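Local coordinates for acetyl-CoA acetyltransferase (Mycobacterium smegmatis, PDB 4EGV), which adopts the thiolase fold as a monomeric thiolase-like protein and may have acyltransferase activity, at residues Q271-L276 against S384-A389; T70-R75 against V137-S142. All coordinates share one frame; numbering follows the deposited sequence.

Contact 1 (Q271-L276 against S384-A389); sequences QGAALL and SMHGIA
In this protein the strand 271-276 lies in one of the two mixed sheets of the layered thiolase fold, and the helix segment 384-389 packs across one face of it, the two axes 7.8 Å apart and inclined at 53°. Ala-273, at the middle of the strand, points at the helix between two side chains. On one flank stands the His-386 ring: the methyl CB sits over one ring face, 3.6 Å from the ring centroid, a CH-pi contact. On the other is Met-385 (a selenomethionine), with CG anti to the backbone N (chi1 -170°), whose CG comes 3.6 Å from Ala-273 CB. Gln-271 crosses the imidazole obliquely, amide and ring planes 49° apart. The imidazole has its polar anchor elsewhere, ND1 being hydrogen-bonded to NE2 of Gln-27 on the neighbouring strand 20-29, a bond that would help to fix the ring's rotation. Farther along, Leu-275 slides past Met-385 in the opposing direction and meets Ile-388 at about a right angle. There both leucine methyls straddle one branch of the isoleucine, CD2 lying 3.6 Å from Ile-388 CG2 and CD1 3.7 Å from that same methyl.

Contact 2 (T70-R75 against V137-S142); sequences TVAGTR and VLIFGS
The Phe-140 ring lies over the neighbouring strand, with one face covering the carbonyl oxygen of Ala-72, which sits 3.7 Å from the ring plane beneath its centre. Leu-138 CG, from the ring's own strand, is at the edge in plane, while Val-71 CB approaches obliquely to 3.7 Å from CE2. Gly-73 offers bare backbone to the ring, its CA coming obliquely to 3.8 Å from CE1. The ring reaches this place because CG takes the crowded position between the backbone N and carbonyl carbon (chi1 47°), which folds it across the strand. Pro-94 and Val-97 of helix 93-101 also pack on Phe-140.

Beneath the ring, strands 70-73 and 137-142 run parallel in the same mixed sheet of the thiolase fold. Their hydrogen bonds alternate in direction: Leu-138 N to Thr-70 O, Ala-72 N to Leu-138 O at 2.9 Å, Phe-140 N to Ala-72 O and, just past the end of strand 70-73, Thr-74 N to Phe-140 O at 3.0 Å. The first is nearly straight (168° at the hydrogen); the third, under the ring, is the most bent (141°). On the sheet face away from Phe-140, Thr-70, Ala-72, Val-137 and Ile-139 line up, with Phe-125 of helix 117-130 against Ala-72 and Val-137. Thr-74 OG1 lies 3.4 Å from Gly-141 CA and is hydrogen-bonded to Asn-382 OD1.

Ala-72 O therefore accepts one N-H, receives a CA-H contact from Ile-139 and lies under an aromatic face, so this buried carbonyl has its hydrogen-bond partner within the sheet, and the ring over it probably limits its access to other polar groups.

From the N terminus the chain reaches 70-75, passes through strand 107-110 and helix 117-130 and returns at 137-142, closing contact 2. Only afterwards does it enter 271-276, and the 107 residues that follow lead to 384-389, where contact 1 closes. The two loops are thus in series, neither nested nor crossed. In space they join, their centres about 10 Å apart, because strands 136-143 and 271-279 are antiparallel neighbours: Leu-275 N probably bonds to Ile-139 O, and Gly-141 N to Ala-273 O. Contact 2 ties strands within the sheet, and contact 1 fastens helix 383-397 onto that sheet, with Met-385 also touching Ile-139.

Contact 1 (Q271-L276 against S384-A389)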
loop_
_atom_site.group_PDB
_atom_site.type_symbol
_atom_site.label_atom_id
_atom_site.label_comp_id
_atom_site.label_asym_id
_atom_site.label_seq_id
_atom_site.Cartn_x
_atom_site.Cartn_y
_atom_site.Cartn_z
ATOM N N GLN A 271 7.900 -10.496 11.522
ATOM C CA GLN A 271 7.750 -11.162 10.229
ATOM C C GLN A 271 8.759 -10.703 9.174
ATOM O O GLN A 271 9.094 -9.521 9.094
ATOM C CB GLN A 271 6.325 -10.981 9.699
ATOM C CG GLN A 271 5.737 -9.603 9.960
ATOM C CD GLN A 271 4.408 -9.396 9.261
ATOM O OE1 GLN A 271 4.283 -8.544 8.381
ATOM N NE2 GLN A 271 3.406 -10.175 9.651
ATOM N N GLY A 272 9.234 -11.649 8.367
ATOM C CA GLY A 272 10.121 -11.346 7.263
ATOM C C GLY A 272 9.596 -11.909 5.975
ATOM O O GLY A 272 8.862 -12.879 5.976
ATOM N N ALA A 273 9.952 -11.272 4.873
ATOM C CA ALA A 273 9.648 -11.772 3.549
ATOM C C ALA A 273 10.851 -11.546 2.608
ATOM O O ALA A 273 11.553 -10.578 2.770
ATOM C CB ALA A 273 8.371 -11.125 3.042
ATOM N N ALA A 274 11.092 -12.445 1.653
ATOM C CA ALA A 274 12.155 -12.315 0.670
ATOM C C ALA A 274 11.718 -12.788 -0.704
ATOM O O ALA A 274 10.916 -13.700 -0.820
ATOM C CB ALA A 274 13.363 -13.059 1.123
ATOM N N LEU A 275 12.233 -12.147 -1.746
ATOM C CA LEU A 275 12.027 -12.606 -3.118
ATOM C C LEU A 275 13.329 -12.857 -3.868
ATOM O O LEU A 275 14.203 -12.038 -3.906
ATOM C CB LEU A 275 11.159 -11.610 -3.924
ATOM C CG LEU A 275 9.889 -11.035 -3.275
ATOM C CD1 LEU A 275 9.407 -9.779 -3.977
ATOM C CD2 LEU A 275 8.793 -12.078 -3.180
ATOM N N LEU A 276 13.434 -14.004 -4.490
ATOM C CA LEU A 276 14.577 -14.317 -5.285
ATOM C C LEU A 276 14.236 -14.273 -6.762
ATOM O O LEU A 276 13.349 -14.938 -7.210
ATOM C CB LEU A 276 15.098 -15.682 -4.874
ATOM C CG LEU A 276 16.391 -16.273 -5.449
ATOM C CD1 LEU A 276 17.680 -15.397 -5.249
ATOM C CD2 LEU A 276 16.514 -17.675 -4.885
ATOM N N SER A 384 3.469 -5.563 1.224
ATOM C CA SER A 384 3.327 -6.073 -0.146
ATOM C C SER A 384 4.319 -7.152 -0.546
ATOM O O SER A 384 4.186 -7.756 -1.583
ATOM C CB SER A 384 3.336 -4.941 -1.197
ATOM O OG SER A 384 2.039 -4.419 -1.424
HETATM N N MSE A 385 5.324 -7.421 0.245
HETATM C CA MSE A 385 6.210 -8.475 -0.153
HETATM C C MSE A 385 5.654 -9.838 0.190
HETATM O O MSE A 385 5.992 -10.829 -0.446
HETATM C CB MSE A 385 7.523 -8.313 0.530
HETATM C CG MSE A 385 8.532 -9.221 -0.037
HETATM SE SE MSE A 385 10.134 -8.343 0.150
HETATM C CE MSE A 385 10.280 -8.185 2.051
ATOM N N HIS A 386 4.838 -9.866 1.231
ATOM C CA HIS A 386 4.006 -10.992 1.551
ATOM C C HIS A 386 2.922 -11.261 0.462
ATOM O O HIS A 386 2.654 -12.392 0.119
ATOM C CB HIS A 386 3.393 -10.759 2.940
ATOM C CG HIS A 386 4.414 -10.764 4.033
ATOM N ND1 HIS A 386 4.938 -11.930 4.546
ATOM C CD2 HIS A 386 5.038 -9.748 4.678
ATOM C CE1 HIS A 386 5.822 -11.636 5.474
ATOM N NE2 HIS A 386 5.895 -10.322 5.577
ATOM N N GLY A 387 2.328 -10.181 -0.041
ATOM C CA GLY A 387 1.460 -10.178 -1.196
ATOM C C GLY A 387 2.066 -10.820 -2.426
ATOM O O GLY A 387 1.476 -11.726 -3.006
ATOM N N ILE A 388 3.248 -10.346 -2.800
ATOM C CA ILE A 388 4.019 -10.920 -3.881
ATOM C C ILE A 388 4.324 -12.401 -3.666
ATOM O O ILE A 388 4.203 -13.210 -4.593
ATOM C CB ILE A 388 5.304 -10.115 -4.164
ATOM C CG1 ILE A 388 4.935 -8.679 -4.519
ATOM C CG2 ILE A 388 6.119 -10.737 -5.265
ATOM C CD1 ILE A 388 6.095 -7.687 -4.646
ATOM N N ALA A 389 4.732 -12.761 -2.461
ATOM C CA ALA A 389 5.002 -14.151 -2.174
ATOM C C ALA A 389 3.735 -15.004 -2.355
ATOM O O ALA A 389 3.795 -16.016 -3.006
ATOM C CB ALA A 389 5.638 -14.336 -0.815
#

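Contact 2 (T70-R75 against V137-S142)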
loop_
_atom_site.group_PDB
_atom_site.type_symbol
_atom_site.label_atom_id
_atom_site.label_comp_id
_atom_site.label_asym_id
_atom_site.label_seq_id
_atom_site.Cartn_x
_atom_site.Cartn_y
_atom_site.Cartn_z
ATOM N N THR A 70 23.211 -8.762 -6.326
ATOM C CA THR A 70 22.612 -7.619 -5.647
ATOM C C THR A 70 21.641 -8.045 -4.584
ATOM O O THR A 70 20.846 -8.939 -4.812
ATOM C CB THR A 70 21.865 -6.705 -6.607
ATOM O OG1 THR A 70 22.695 -6.476 -7.734
ATOM C CG2 THR A 70 21.552 -5.374 -5.937
ATOM N N VAL A 71 21.743 -7.392 -3.428
ATOM C CA VAL A 71 20.736 -7.460 -2.391
ATOM C C VAL A 71 20.102 -6.098 -2.172
ATOM O O VAL A 71 20.747 -5.054 -2.230
ATOM C CB VAL A 71 21.228 -8.040 -1.053
ATOM C CG1 VAL A 71 21.703 -9.429 -1.256
ATOM C CG2 VAL A 71 22.306 -7.211 -0.446
ATOM N N ALA A 72 18.809 -6.114 -1.940
ATOM C CA ALA A 72 18.115 -4.920 -1.716
ATOM C C ALA A 72 17.203 -5.197 -0.534
ATOM O O ALA A 72 16.553 -6.237 -0.458
ATOM C CB ALA A 72 17.345 -4.524 -2.973
ATOM N N GLY A 73 17.198 -4.284 0.419
ATOM C CA GLY A 73 16.303 -4.356 1.555
ATOM C C GLY A 73 15.355 -3.181 1.663
ATOM O O GLY A 73 15.669 -2.033 1.300
ATOM N N THR A 74 14.155 -3.460 2.138
ATOM C CA THR A 74 13.246 -2.360 2.497
ATOM C C THR A 74 13.592 -1.754 3.857
ATOM O O THR A 74 14.087 -2.422 4.757
ATOM C CB THR A 74 11.756 -2.742 2.468
ATOM O OG1 THR A 74 11.475 -3.712 3.460
ATOM C CG2 THR A 74 11.382 -3.277 1.148
ATOM N N ARG A 75 13.298 -0.476 3.970
ATOM C CA ARG A 75 13.658 0.333 5.120
ATOM C C ARG A 75 12.773 -0.004 6.329
ATOM O O ARG A 75 11.548 0.012 6.190
ATOM C CB ARG A 75 13.525 1.804 4.731
ATOM C CG ARG A 75 14.177 2.773 5.672
ATOM C CD ARG A 75 14.276 4.218 5.068
ATOM N NE ARG A 75 15.308 4.307 4.019
ATOM C CZ ARG A 75 16.595 4.548 4.232
ATOM N NH1 ARG A 75 17.056 4.741 5.452
ATOM N NH2 ARG A 75 17.425 4.581 3.214
ATOM N N VAL A 137 19.216 -11.388 -8.101
ATOM C CA VAL A 137 18.911 -10.383 -7.130
ATOM C C VAL A 137 18.085 -10.982 -6.006
ATOM O O VAL A 137 17.216 -11.783 -6.231
ATOM C CB VAL A 137 18.136 -9.213 -7.799
ATOM C CG1 VAL A 137 17.693 -8.132 -6.768
ATOM C CG2 VAL A 137 18.953 -8.600 -8.927
ATOM N N LEU A 138 18.381 -10.577 -4.786
ATOM C CA LEU A 138 17.580 -10.919 -3.611
ATOM C C LEU A 138 16.982 -9.674 -2.965
ATOM O O LEU A 138 17.673 -8.744 -2.636
ATOM C CB LEU A 138 18.394 -11.718 -2.567
ATOM C CG LEU A 138 17.610 -12.244 -1.354
ATOM C CD1 LEU A 138 16.507 -13.219 -1.812
ATOM C CD2 LEU A 138 18.488 -12.903 -0.329
ATOM N N ILE A 139 15.670 -9.682 -2.799
ATOM C CA ILE A 139 14.939 -8.629 -2.144
ATOM C C ILE A 139 14.391 -9.132 -0.798
ATOM O O ILE A 139 14.012 -10.288 -0.677
ATOM C CB ILE A 139 13.833 -8.188 -3.095
ATOM C CG1 ILE A 139 14.436 -7.421 -4.265
ATOM C CG2 ILE A 139 12.776 -7.311 -2.428
ATOM C CD1 ILE A 139 13.497 -7.347 -5.467
ATOM N N PHE A 140 14.388 -8.302 0.230
ATOM C CA PHE A 140 13.896 -8.763 1.514
ATOM C C PHE A 140 13.474 -7.586 2.373
ATOM O O PHE A 140 13.797 -6.440 2.075
ATOM C CB PHE A 140 14.919 -9.657 2.250
ATOM C CG PHE A 140 16.309 -9.098 2.261
ATOM C CD1 PHE A 140 16.639 -8.022 3.071
ATOM C CD2 PHE A 140 17.276 -9.617 1.411
ATOM C CE1 PHE A 140 17.915 -7.478 3.064
ATOM C CE2 PHE A 140 18.592 -9.056 1.385
ATOM C CZ PHE A 140 18.890 -7.988 2.227
ATOM N N GLY A 141 12.710 -7.865 3.425
ATOM C CA GLY A 141 12.306 -6.835 4.358
ATOM C C GLY A 141 11.816 -7.505 5.607
ATOM O O GLY A 141 11.614 -8.683 5.577
ATOM N N SER A 142 11.604 -6.768 6.692
ATOM C CA SER A 142 11.189 -7.348 7.982
ATOM C C SER A 142 10.740 -6.294 8.970
ATOM O O SER A 142 10.977 -5.110 8.784
ATOM C CB SER A 142 12.292 -8.211 8.633
ATOM O OG SER A 142 13.507 -7.505 8.776
#